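Local atomic coordinates of putative phosphomannomutase (Thermus thermophilus, PDB entry 1TUO), a protein that probably interconverts phosphorylated sugars by moving a phosphate between positions, as a magnesium-dependent member of the phosphohexose mutase family. Residues R66-S69 against G70-G74; R58-A61 against D62-A65; F93-H97 against L98-G102; G84-P87 against T88-S92. All coordinates share one frame; numbering follows the deposited sequence.

How the contacts relate
Read from the N terminus, the chain leaves strand 50-55 and turns at contact 2, where R58-A61 closes a beta turn and starts helix 61-75. Contact 1 follows directly on the same helix, its centre about 13 Å from that of contact 2. After strand 78-82 the chain reaches contact 4, which opens helix 88-97, and contact 3 ends that helix and hands the chain to strand 102-106. The four run in series, without nesting or crossing; the centres of contacts 3 and 4 lie about 12 Å apart. Together they span two successive strand-helix-strand passages of alpha/beta/alpha domain I, whose strands 50-55, 78-82 and 102-106 belong to one mixed sheet.

Contact 1. Residues R66-S69 against G70-G74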
ATOM      1  N   ARG A  66     -18.136  13.764  -2.744  1.00 17.38           N
ATOM      2  CA  ARG A  66     -18.846  14.857  -3.392  1.00 19.28           C
ATOM      3  C   ARG A  66     -19.047  15.989  -2.383  1.00 18.21           C
ATOM      4  O   ARG A  66     -18.913  17.165  -2.719  1.00 19.22           O
ATOM      5  CB  ARG A  66     -20.204  14.380  -3.923  1.00 18.95           C
ATOM      6  CG  ARG A  66     -20.115  13.426  -5.113  1.00 21.90           C
ATOM      7  CD  ARG A  66     -21.469  13.276  -5.807  1.00 25.40           C
ATOM      8  NE  ARG A  66     -22.484  12.694  -4.934  1.00 28.09           N
ATOM      9  CZ  ARG A  66     -22.657  11.388  -4.745  1.00 28.64           C
ATOM     10  NH1 ARG A  66     -21.884  10.513  -5.371  1.00 28.72           N
ATOM     11  NH2 ARG A  66     -23.608  10.958  -3.927  1.00 31.14           N
ATOM     12  N   ALA A  67     -19.350  15.620  -1.141  1.00 16.82           N
ATOM     13  CA  ALA A  67     -19.573  16.601  -0.081  1.00 17.99           C
ATOM     14  C   ALA A  67     -18.289  17.374   0.209  1.00 17.02           C
ATOM     15  O   ALA A  67     -18.305  18.597   0.360  1.00 17.83           O
ATOM     16  CB  ALA A  67     -20.059  15.900   1.185  1.00 19.06           C
ATOM     17  N   LEU A  68     -17.175  16.654   0.289  1.00 16.08           N
ATOM     18  CA  LEU A  68     -15.889  17.296   0.553  1.00 15.78           C
ATOM     19  C   LEU A  68     -15.505  18.218  -0.606  1.00 15.33           C
ATOM     20  O   LEU A  68     -15.023  19.336  -0.391  1.00 17.48           O
ATOM     21  CB  LEU A  68     -14.799  16.234   0.764  1.00 16.11           C
ATOM     22  CG  LEU A  68     -13.354  16.732   0.875  1.00 16.43           C
ATOM     23  CD1 LEU A  68     -13.217  17.689   2.053  1.00 17.71           C
ATOM     24  CD2 LEU A  68     -12.411  15.535   1.033  1.00 16.99           C
ATOM     25  N   SER A  69     -15.724  17.754  -1.832  1.00 16.09           N
ATOM     26  CA  SER A  69     -15.385  18.539  -3.017  1.00 16.76           C
ATOM     27  C   SER A  69     -16.174  19.842  -3.040  1.00 18.60           C
ATOM     28  O   SER A  69     -15.615  20.923  -3.259  1.00 17.07           O
ATOM     29  CB  SER A  69     -15.667  17.726  -4.287  1.00 17.96           C
ATOM     30  OG  SER A  69     -14.850  16.559  -4.333  1.00 16.08           O
ATOM     31  N   GLY A  70     -17.477  19.739  -2.804  1.00 19.31           N
ATOM     32  CA  GLY A  70     -18.314  20.924  -2.805  1.00 21.28           C
ATOM     33  C   GLY A  70     -17.902  21.908  -1.726  1.00 21.26           C
ATOM     34  O   GLY A  70     -17.842  23.114  -1.971  1.00 21.61           O
ATOM     35  N   HIS A  71     -17.618  21.403  -0.529  1.00 20.25           N
ATOM     36  CA  HIS A  71     -17.217  22.265   0.576  1.00 20.21           C
ATOM     37  C   HIS A  71     -15.925  23.027   0.263  1.00 20.61           C
ATOM     38  O   HIS A  71     -15.842  24.248   0.469  1.00 20.65           O
ATOM     39  CB  HIS A  71     -17.042  21.435   1.857  1.00 21.39           C
ATOM     40  CG  HIS A  71     -16.953  22.260   3.106  1.00 22.93           C
ATOM     41  ND1 HIS A  71     -17.792  22.071   4.184  1.00 25.58           N
ATOM     42  CD2 HIS A  71     -16.124  23.274   3.449  1.00 23.63           C
ATOM     43  CE1 HIS A  71     -17.484  22.934   5.137  1.00 26.03           C
ATOM     44  NE2 HIS A  71     -16.473  23.676   4.716  1.00 24.87           N
ATOM     45  N   LEU A  72     -14.915  22.315  -0.233  1.00 18.74           N
ATOM     46  CA  LEU A  72     -13.648  22.959  -0.554  1.00 19.51           C
ATOM     47  C   LEU A  72     -13.850  23.995  -1.657  1.00 20.25           C
ATOM     48  O   LEU A  72     -13.286  25.084  -1.599  1.00 19.96           O
ATOM     49  CB  LEU A  72     -12.610  21.914  -0.980  1.00 19.34           C
ATOM     50  CG  LEU A  72     -12.186  20.938   0.124  1.00 18.28           C
ATOM     51  CD1 LEU A  72     -11.200  19.917  -0.448  1.00 18.23           C
ATOM     52  CD2 LEU A  72     -11.554  21.711   1.290  1.00 17.70           C
ATOM     53  N   ALA A  73     -14.666  23.658  -2.651  1.00 19.93           N
ATOM     54  CA  ALA A  73     -14.944  24.573  -3.755  1.00 21.92           C
ATOM     55  C   ALA A  73     -15.639  25.833  -3.233  1.00 22.72           C
ATOM     56  O   ALA A  73     -15.364  26.946  -3.695  1.00 23.00           O
ATOM     57  CB  ALA A  73     -15.818  23.877  -4.805  1.00 21.69           C
ATOM     58  N   GLY A  74     -16.539  25.652  -2.272  1.00 22.63           N
ATOM     59  CA  GLY A  74     -17.248  26.782  -1.694  1.00 24.79           C
ATOM     60  C   GLY A  74     -16.336  27.694  -0.886  1.00 24.65           C
ATOM     61  O   GLY A  74     -16.671  28.855  -0.639  1.00 25.53           O
TER
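L72 sits one helical turn after L68, and the two leucines touch along the flank of helix 61-75. Starting from L72 CB, the first neighbour is the L68 carbonyl oxygen, at 3.6 Å. L72 CG comes closer still to that oxygen, 3.3 Å from L68 O, because chi1 of -66° sets CG beside the backbone N and over the preceding turn. L72 CD1 then meets L68 CD1 at 3.9 Å, the two side chains crossing at a slant. L68 makes its half of the touch from a different rotamer, CG anti to N (chi1 172°), which brings its CD1 forward along the helix. L68 O also takes the hydrogen bond from L72 N at 3.0 Å, one of four successive i to i+4 bonds running from R66 O to S69 O. An alanine in place of L72 would remove CG and both methyls, and would probably leave L68 CD1 with a gap beside it and V51 and V79 with less to pack on. Around the helix, L68 lies on L32 and A36 of helix 29-45 and L72 reaches Y39 there, H71 bonds to H33 and E37 of the same helix, and S69 and L72 face strands 50-55 and 78-82.

Contact 2. Residues R58-A61 against D62-A65; sequences RFLA and DAFA
L60 is the N-cap residue of helix 61-75, and its side chain and carbonyl both meet the first turn, which begins straight out of a type II beta turn, R58 to A61. The leucine reaches two partners with two different atoms. L60 CD2 lies 3.7 Å from A63 CB, while L60 CB sits 3.7 Å from F64 CE1, near one corner of the ring. With chi1 at -77°, the F64 ring swings back beside its own N toward the start of the helix, where L60 O comes within 3.1 Å of F64 CD1, approaching the ring at a slant. L60 O also accepts F64 N at 2.8 Å, almost straight along the C=O axis, so one carbonyl borders both the backbone and the ring of F64. F29 stacks on the ring and F27 meets it edge-to-face. On another side of the turn, D62 holds CG between its N and its carbonyl carbon (chi1 55°), folding the carboxylate back over L60; OD1 accepts A63 N at 2.7 Å from well above the carboxylate plane. A water ties turn to helix, donating to R58 O at 2.9 Å and accepting from D62 N at 3.0 Å.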
ATOM      1  N   ARG A  58     -15.984   1.933  -0.886  1.00 16.49           N
ATOM      2  CA  ARG A  58     -16.675   1.823   0.399  1.00 15.29           C
ATOM      3  C   ARG A  58     -18.037   2.498   0.371  1.00 16.45           C
ATOM      4  O   ARG A  58     -18.272   3.403  -0.420  1.00 15.86           O
ATOM      5  CB  ARG A  58     -15.793   2.393   1.506  1.00 16.32           C
ATOM      6  CG  ARG A  58     -14.621   1.487   1.798  1.00 13.94           C
ATOM      7  CD  ARG A  58     -13.533   2.096   2.673  1.00 15.53           C
ATOM      8  NE  ARG A  58     -12.433   1.134   2.756  1.00 14.49           N
ATOM      9  CZ  ARG A  58     -12.363   0.162   3.660  1.00 16.36           C
ATOM     10  NH1 ARG A  58     -13.311   0.038   4.583  1.00 17.32           N
ATOM     11  NH2 ARG A  58     -11.382  -0.729   3.605  1.00 16.28           N
ATOM     12  N   PHE A  59     -18.944   2.032   1.228  1.00 15.96           N
ATOM     13  CA  PHE A  59     -20.297   2.572   1.273  1.00 17.19           C
ATOM     14  C   PHE A  59     -20.296   4.081   1.527  1.00 15.21           C
ATOM     15  O   PHE A  59     -19.671   4.561   2.466  1.00 15.42           O
ATOM     16  CB  PHE A  59     -21.108   1.850   2.359  1.00 16.72           C
ATOM     17  CG  PHE A  59     -22.590   2.104   2.275  1.00 17.52           C
ATOM     18  CD1 PHE A  59     -23.364   1.470   1.306  1.00 18.54           C
ATOM     19  CD2 PHE A  59     -23.207   2.983   3.160  1.00 19.56           C
ATOM     20  CE1 PHE A  59     -24.746   1.708   1.220  1.00 20.51           C
ATOM     21  CE2 PHE A  59     -24.588   3.228   3.081  1.00 20.95           C
ATOM     22  CZ  PHE A  59     -25.353   2.592   2.112  1.00 18.22           C
ATOM     23  N   LEU A  60     -21.001   4.815   0.669  1.00 17.31           N
ATOM     24  CA  LEU A  60     -21.104   6.270   0.755  1.00 18.07           C
ATOM     25  C   LEU A  60     -19.796   7.019   0.508  1.00 16.63           C
ATOM     26  O   LEU A  60     -19.762   8.243   0.625  1.00 16.97           O
ATOM     27  CB  LEU A  60     -21.669   6.702   2.114  1.00 17.83           C
ATOM     28  CG  LEU A  60     -23.176   6.526   2.331  1.00 20.79           C
ATOM     29  CD1 LEU A  60     -23.503   6.819   3.786  1.00 23.03           C
ATOM     30  CD2 LEU A  60     -23.951   7.454   1.400  1.00 22.14           C
ATOM     31  N   ALA A  61     -18.726   6.311   0.151  1.00 16.69           N
ATOM     32  CA  ALA A  61     -17.457   7.006  -0.091  1.00 17.03           C
ATOM     33  C   ALA A  61     -17.651   8.053  -1.183  1.00 17.16           C
ATOM     34  O   ALA A  61     -17.082   9.154  -1.126  1.00 17.36           O
ATOM     35  CB  ALA A  61     -16.372   6.011  -0.499  1.00 17.06           C
ATOM     36  N   ASP A  62     -18.458   7.705  -2.181  1.00 17.32           N
ATOM     37  CA  ASP A  62     -18.745   8.620  -3.274  1.00 18.44           C
ATOM     38  C   ASP A  62     -19.476   9.859  -2.762  1.00 18.46           C
ATOM     39  O   ASP A  62     -19.128  10.990  -3.113  1.00 17.03           O
ATOM     40  CB  ASP A  62     -19.552   7.907  -4.381  1.00 20.51           C
ATOM     41  CG  ASP A  62     -20.848   7.257  -3.880  1.00 22.79           C
ATOM     42  OD1 ASP A  62     -21.076   7.128  -2.657  1.00 23.01           O
ATOM     43  OD2 ASP A  62     -21.649   6.849  -4.750  1.00 28.32           O
ATOM     44  N   ALA A  63     -20.478   9.651  -1.910  1.00 19.05           N
ATOM     45  CA  ALA A  63     -21.232  10.776  -1.359  1.00 17.92           C
ATOM     46  C   ALA A  63     -20.356  11.669  -0.475  1.00 17.86           C
ATOM     47  O   ALA A  63     -20.471  12.899  -0.513  1.00 17.76           O
ATOM     48  CB  ALA A  63     -22.434  10.264  -0.562  1.00 18.17           C
ATOM     49  N   PHE A  64     -19.484  11.054   0.321  1.00 16.95           N
ATOM     50  CA  PHE A  64     -18.592  11.821   1.186  1.00 16.63           C
ATOM     51  C   PHE A  64     -17.624  12.631   0.329  1.00 15.80           C
ATOM     52  O   PHE A  64     -17.305  13.776   0.651  1.00 15.62           O
ATOM     53  CB  PHE A  64     -17.806  10.890   2.116  1.00 16.25           C
ATOM     54  CG  PHE A  64     -18.612  10.361   3.286  1.00 16.81           C
ATOM     55  CD1 PHE A  64     -18.816   8.998   3.449  1.00 16.91           C
ATOM     56  CD2 PHE A  64     -19.124  11.229   4.244  1.00 18.74           C
ATOM     57  CE1 PHE A  64     -19.518   8.504   4.558  1.00 18.19           C
ATOM     58  CE2 PHE A  64     -19.824  10.745   5.348  1.00 19.54           C
ATOM     59  CZ  PHE A  64     -20.017   9.380   5.504  1.00 18.52           C
ATOM     60  N   ALA A  65     -17.155  12.032  -0.762  1.00 15.67           N
ATOM     61  CA  ALA A  65     -16.223  12.719  -1.654  1.00 16.83           C
ATOM     62  C   ALA A  65     -16.882  13.917  -2.341  1.00 17.62           C
ATOM     63  O   ALA A  65     -16.258  14.965  -2.516  1.00 17.50           O
ATOM     64  CB  ALA A  65     -15.683  11.744  -2.702  1.00 17.30           C
TER
HETATM   65  O   HOH W   1     -18.938   4.795  -2.908  1.00 18.98           O

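Contact 3. Residues F93-H97 against L98-G102; sequences FAVRH and LKAAG
L98 folds back over the last turn of helix 88-97, its CB 3.3 Å from A94 O, where a Schellman motif ends the helix. This is the close-packed half. L98 CG, placed beside its own N by a chi1 of -64°, also lies against A94 O at 3.4 Å, and that oxygen accepts L98 N as well. K99 turns to positive phi (54°), and the chain doubles back to let A100 N bond V95 O at 2.9 Å. K99 N makes the shorter loop to R96 O, coming from above that carbonyl's plane. V95 adds an apolar touch, CG1 to A100 CB at 4.2 Å, and its CG2 rests 3.7 Å from G102 O.

The other half is looser. R96 and K99 are exposed; K99 CG merely brushes R96 O at 4.0 Å. H97 ND1, buried here without a polar partner in the model, comes no nearer than 4.2 Å to L98 CD2, while H97 CB lies over one face of the F93 ring, toward its rim. Beyond the turn, A94, L98 and A100 pack on strand 50-55, G102 pairs with V52 of that strand as strand 102-106 begins, and F93 and H97 lean on helix 157-165.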
ATOM      1  N   PHE A  93      -1.409  10.269  -8.219  1.00 18.99           N
ATOM      2  CA  PHE A  93      -0.861  10.623  -9.522  1.00 19.40           C
ATOM      3  C   PHE A  93      -1.548  11.885 -10.043  1.00 18.36           C
ATOM      4  O   PHE A  93      -0.895  12.795 -10.560  1.00 18.41           O
ATOM      5  CB  PHE A  93      -1.090   9.491 -10.524  1.00 20.53           C
ATOM      6  CG  PHE A  93      -1.034   9.943 -11.959  1.00 19.91           C
ATOM      7  CD1 PHE A  93       0.186  10.228 -12.568  1.00 20.68           C
ATOM      8  CD2 PHE A  93      -2.207  10.137 -12.678  1.00 22.41           C
ATOM      9  CE1 PHE A  93       0.229  10.704 -13.885  1.00 21.82           C
ATOM     10  CE2 PHE A  93      -2.176  10.610 -13.988  1.00 22.90           C
ATOM     11  CZ  PHE A  93      -0.950  10.894 -14.590  1.00 23.81           C
ATOM     12  N   ALA A  94      -2.872  11.929  -9.909  1.00 17.02           N
ATOM     13  CA  ALA A  94      -3.653  13.065 -10.384  1.00 18.25           C
ATOM     14  C   ALA A  94      -3.197  14.364  -9.730  1.00 18.06           C
ATOM     15  O   ALA A  94      -3.127  15.410 -10.376  1.00 17.80           O
ATOM     16  CB  ALA A  94      -5.131  12.825 -10.111  1.00 16.89           C
ATOM     17  N   VAL A  95      -2.887  14.301  -8.443  1.00 17.35           N
ATOM     18  CA  VAL A  95      -2.433  15.492  -7.740  1.00 18.88           C
ATOM     19  C   VAL A  95      -1.183  16.071  -8.400  1.00 19.68           C
ATOM     20  O   VAL A  95      -1.097  17.272  -8.642  1.00 20.14           O
ATOM     21  CB  VAL A  95      -2.117  15.176  -6.267  1.00 18.33           C
ATOM     22  CG1 VAL A  95      -1.369  16.340  -5.631  1.00 18.12           C
ATOM     23  CG2 VAL A  95      -3.417  14.911  -5.510  1.00 17.12           C
ATOM     24  N   ARG A  96      -0.218  15.210  -8.691  1.00 21.78           N
ATOM     25  CA  ARG A  96       1.030  15.662  -9.293  1.00 24.44           C
ATOM     26  C   ARG A  96       0.828  16.043 -10.761  1.00 24.19           C
ATOM     27  O   ARG A  96       1.334  17.071 -11.227  1.00 24.71           O
ATOM     28  CB  ARG A  96       2.084  14.559  -9.168  1.00 27.41           C
ATOM     29  CG  ARG A  96       3.454  14.915  -9.718  1.00 35.58           C
ATOM     30  CD  ARG A  96       4.380  13.709  -9.650  1.00 39.44           C
ATOM     31  NE  ARG A  96       5.593  13.888 -10.442  1.00 45.00           N
ATOM     32  CZ  ARG A  96       6.471  13.057  -9.850  1.00 46.62           C
ATOM     33  NH1 ARG A  96       6.330  12.159  -8.889  1.00 47.50           N
ATOM     34  NH2 ARG A  96       7.535  13.018 -10.655  1.00 49.27           N
ATOM     35  N   HIS A  97       0.069  15.223 -11.479  1.00 22.81           N
ATOM     36  CA  HIS A  97      -0.187  15.460 -12.897  1.00 23.52           C
ATOM     37  C   HIS A  97      -0.913  16.778 -13.158  1.00 24.12           C
ATOM     38  O   HIS A  97      -0.614  17.480 -14.130  1.00 24.29           O
ATOM     39  CB  HIS A  97      -0.996  14.298 -13.477  1.00 24.87           C
ATOM     40  CG  HIS A  97      -1.145  14.345 -14.966  1.00 27.05           C
ATOM     41  ND1 HIS A  97      -2.320  14.709 -15.589  1.00 28.79           N
ATOM     42  CD2 HIS A  97      -0.265  14.067 -15.958  1.00 27.58           C
ATOM     43  CE1 HIS A  97      -2.159  14.647 -16.898  1.00 29.25           C
ATOM     44  NE2 HIS A  97      -0.921  14.260 -17.149  1.00 28.57           N
ATOM     45  N   LEU A  98      -1.863  17.115 -12.294  1.00 22.21           N
ATOM     46  CA  LEU A  98      -2.628  18.350 -12.445  1.00 22.15           C
ATOM     47  C   LEU A  98      -1.993  19.545 -11.738  1.00 22.06           C
ATOM     48  O   LEU A  98      -2.563  20.642 -11.721  1.00 22.42           O
ATOM     49  CB  LEU A  98      -4.056  18.143 -11.930  1.00 23.10           C
ATOM     50  CG  LEU A  98      -4.896  17.123 -12.704  1.00 22.55           C
ATOM     51  CD1 LEU A  98      -6.267  17.003 -12.063  1.00 22.39           C
ATOM     52  CD2 LEU A  98      -5.031  17.566 -14.162  1.00 25.99           C
ATOM     53  N   LYS A  99      -0.816  19.325 -11.159  1.00 21.98           N
ATOM     54  CA  LYS A  99      -0.078  20.359 -10.439  1.00 22.48           C
ATOM     55  C   LYS A  99      -0.938  20.993  -9.351  1.00 22.48           C
ATOM     56  O   LYS A  99      -0.960  22.215  -9.175  1.00 22.53           O
ATOM     57  CB  LYS A  99       0.428  21.426 -11.422  1.00 24.33           C
ATOM     58  CG  LYS A  99       1.132  20.820 -12.630  1.00 28.13           C
ATOM     59  CD  LYS A  99       2.077  21.802 -13.310  1.00 32.37           C
ATOM     60  CE  LYS A  99       3.283  22.102 -12.432  1.00 35.34           C
ATOM     61  NZ  LYS A  99       4.491  21.349 -12.881  1.00 37.50           N
ATOM     62  N   ALA A 100      -1.642  20.137  -8.616  1.00 20.56           N
ATOM     63  CA  ALA A 100      -2.518  20.570  -7.539  1.00 20.62           C
ATOM     64  C   ALA A 100      -1.736  20.852  -6.264  1.00 18.60           C
ATOM     65  O   ALA A 100      -0.605  20.404  -6.104  1.00 20.28           O
ATOM     66  CB  ALA A 100      -3.571  19.496  -7.272  1.00 19.29           C
ATOM     67  N   ALA A 101      -2.356  21.596  -5.360  1.00 18.64           N
ATOM     68  CA  ALA A 101      -1.741  21.939  -4.090  1.00 18.22           C
ATOM     69  C   ALA A 101      -1.831  20.740  -3.155  1.00 18.76           C
ATOM     70  O   ALA A 101      -1.091  20.636  -2.182  1.00 18.72           O
ATOM     71  CB  ALA A 101      -2.451  23.139  -3.478  1.00 18.36           C
ATOM     72  N   GLY A 102      -2.753  19.833  -3.455  1.00 16.71           N
ATOM     73  CA  GLY A 102      -2.899  18.653  -2.623  1.00 16.91           C
ATOM     74  C   GLY A 102      -4.055  17.791  -3.068  1.00 16.58           C
ATOM     75  O   GLY A 102      -4.727  18.104  -4.046  1.00 15.64           O
TER

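Contact 4. Residues G84-P87 against T88-S92; sequences GPVP and TPLLS
With CG anti to its N (chi1 171°), L90 sends its side chain back toward V86, whose own chi1 of -61° puts CG1 beside its N and within reach. L90 CD2 meets V86 CG1 at 3.6 Å, and the two side chains cross at about a right angle. L90 CB also lies beside the ring of P87, 3.9 Å from its CD, so the leucine spans both residues that lead into the helix. P87 is the N-cap residue, and its carbonyl oxygen does most of the polar work here. P87 O accepts L91 N at 3.3 Å, in the carbonyl plane, and receives a second, weak bond from L90 N at 3.0 Å. P89 stands in the first turn, where its nitrogen has no hydrogen to offer and where an N-H would find no i-4 carbonyl within the helix. The two proline rings come alongside, P89 CG 3.7 Å from P87 CB, and D347 and Y160 touch P89 from outside. A glycine at P89 would take away this ring, and would probably leave P87 CB with an uncovered flank and the start of the helix freer to flex. T88 turns its OG1 to D251, and P87 and L90 also meet F192 of helix 192-199. Proline is well tolerated in the first turn of a helix, as P89 is here at the start of helix 88-97 in alpha/beta/alpha domain I.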
ATOM      1  N   GLY A  84     -15.816   8.133 -10.561  1.00 19.58           N
ATOM      2  CA  GLY A  84     -15.938   6.760 -10.112  1.00 21.17           C
ATOM      3  C   GLY A  84     -14.923   6.348  -9.072  1.00 20.59           C
ATOM      4  O   GLY A  84     -14.063   7.142  -8.695  1.00 20.58           O
ATOM      5  N   PRO A  85     -15.010   5.108  -8.572  1.00 19.31           N
ATOM      6  CA  PRO A  85     -14.034   4.680  -7.568  1.00 18.24           C
ATOM      7  C   PRO A  85     -12.657   4.616  -8.209  1.00 16.19           C
ATOM      8  O   PRO A  85     -12.520   4.189  -9.359  1.00 16.55           O
ATOM      9  CB  PRO A  85     -14.541   3.303  -7.154  1.00 18.75           C
ATOM     10  CG  PRO A  85     -15.173   2.782  -8.422  1.00 20.53           C
ATOM     11  CD  PRO A  85     -15.921   4.005  -8.939  1.00 19.69           C
ATOM     12  N   VAL A  86     -11.640   5.050  -7.474  1.00 16.89           N
ATOM     13  CA  VAL A  86     -10.286   5.034  -7.999  1.00 17.66           C
ATOM     14  C   VAL A  86      -9.260   4.526  -6.990  1.00 16.87           C
ATOM     15  O   VAL A  86      -9.450   4.637  -5.778  1.00 17.54           O
ATOM     16  CB  VAL A  86      -9.819   6.461  -8.426  1.00 18.58           C
ATOM     17  CG1 VAL A  86     -10.708   7.012  -9.530  1.00 20.13           C
ATOM     18  CG2 VAL A  86      -9.833   7.390  -7.218  1.00 19.47           C
ATOM     19  N   PRO A  87      -8.154   3.959  -7.487  1.00 17.63           N
ATOM     20  CA  PRO A  87      -7.098   3.460  -6.605  1.00 17.30           C
ATOM     21  C   PRO A  87      -6.409   4.680  -5.990  1.00 16.15           C
ATOM     22  O   PRO A  87      -6.333   5.748  -6.619  1.00 15.51           O
ATOM     23  CB  PRO A  87      -6.141   2.744  -7.559  1.00 17.94           C
ATOM     24  CG  PRO A  87      -6.986   2.382  -8.725  1.00 18.35           C
ATOM     25  CD  PRO A  87      -7.911   3.554  -8.884  1.00 17.67           C
ATOM     26  N   THR A  88      -5.911   4.529  -4.768  1.00 16.55           N
ATOM     27  CA  THR A  88      -5.191   5.616  -4.116  1.00 16.64           C
ATOM     28  C   THR A  88      -4.072   6.142  -5.023  1.00 17.24           C
ATOM     29  O   THR A  88      -3.908   7.356  -5.182  1.00 16.23           O
ATOM     30  CB  THR A  88      -4.595   5.141  -2.766  1.00 17.04           C
ATOM     31  OG1 THR A  88      -5.628   5.171  -1.771  1.00 19.99           O
ATOM     32  CG2 THR A  88      -3.423   6.028  -2.321  1.00 19.34           C
ATOM     33  N   PRO A  89      -3.287   5.239  -5.629  1.00 17.21           N
ATOM     34  CA  PRO A  89      -2.216   5.746  -6.498  1.00 18.85           C
ATOM     35  C   PRO A  89      -2.691   6.618  -7.660  1.00 18.32           C
ATOM     36  O   PRO A  89      -1.959   7.505  -8.096  1.00 18.87           O
ATOM     37  CB  PRO A  89      -1.496   4.473  -6.956  1.00 19.82           C
ATOM     38  CG  PRO A  89      -2.535   3.381  -6.775  1.00 19.57           C
ATOM     39  CD  PRO A  89      -3.184   3.778  -5.480  1.00 18.45           C
ATOM     40  N   LEU A  90      -3.900   6.380  -8.169  1.00 17.67           N
ATOM     41  CA  LEU A  90      -4.408   7.216  -9.259  1.00 17.45           C
ATOM     42  C   LEU A  90      -4.684   8.622  -8.706  1.00 18.12           C
ATOM     43  O   LEU A  90      -4.409   9.632  -9.361  1.00 16.68           O
ATOM     44  CB  LEU A  90      -5.697   6.635  -9.856  1.00 19.57           C
ATOM     45  CG  LEU A  90      -6.448   7.537 -10.853  1.00 19.71           C
ATOM     46  CD1 LEU A  90      -5.504   7.951 -11.975  1.00 23.48           C
ATOM     47  CD2 LEU A  90      -7.663   6.800 -11.420  1.00 22.26           C
ATOM     48  N   LEU A  91      -5.232   8.692  -7.498  1.00 16.91           N
ATOM     49  CA  LEU A  91      -5.502   9.995  -6.902  1.00 17.20           C
ATOM     50  C   LEU A  91      -4.179  10.722  -6.664  1.00 16.65           C
ATOM     51  O   LEU A  91      -4.038  11.903  -6.989  1.00 16.26           O
ATOM     52  CB  LEU A  91      -6.285   9.826  -5.593  1.00 18.60           C
ATOM     53  CG  LEU A  91      -6.696  11.059  -4.769  1.00 19.22           C
ATOM     54  CD1 LEU A  91      -5.524  11.527  -3.922  1.00 17.50           C
ATOM     55  CD2 LEU A  91      -7.201  12.166  -5.685  1.00 17.74           C
ATOM     56  N   SER A  92      -3.192  10.016  -6.124  1.00 16.65           N
ATOM     57  CA  SER A  92      -1.895  10.639  -5.870  1.00 19.37           C
ATOM     58  C   SER A  92      -1.255  11.082  -7.184  1.00 18.83           C
ATOM     59  O   SER A  92      -0.646  12.149  -7.268  1.00 18.44           O
ATOM     60  CB  SER A  92      -0.974   9.674  -5.121  1.00 19.60           C
ATOM     61  OG  SER A  92      -1.471   9.423  -3.811  1.00 21.32           O
TER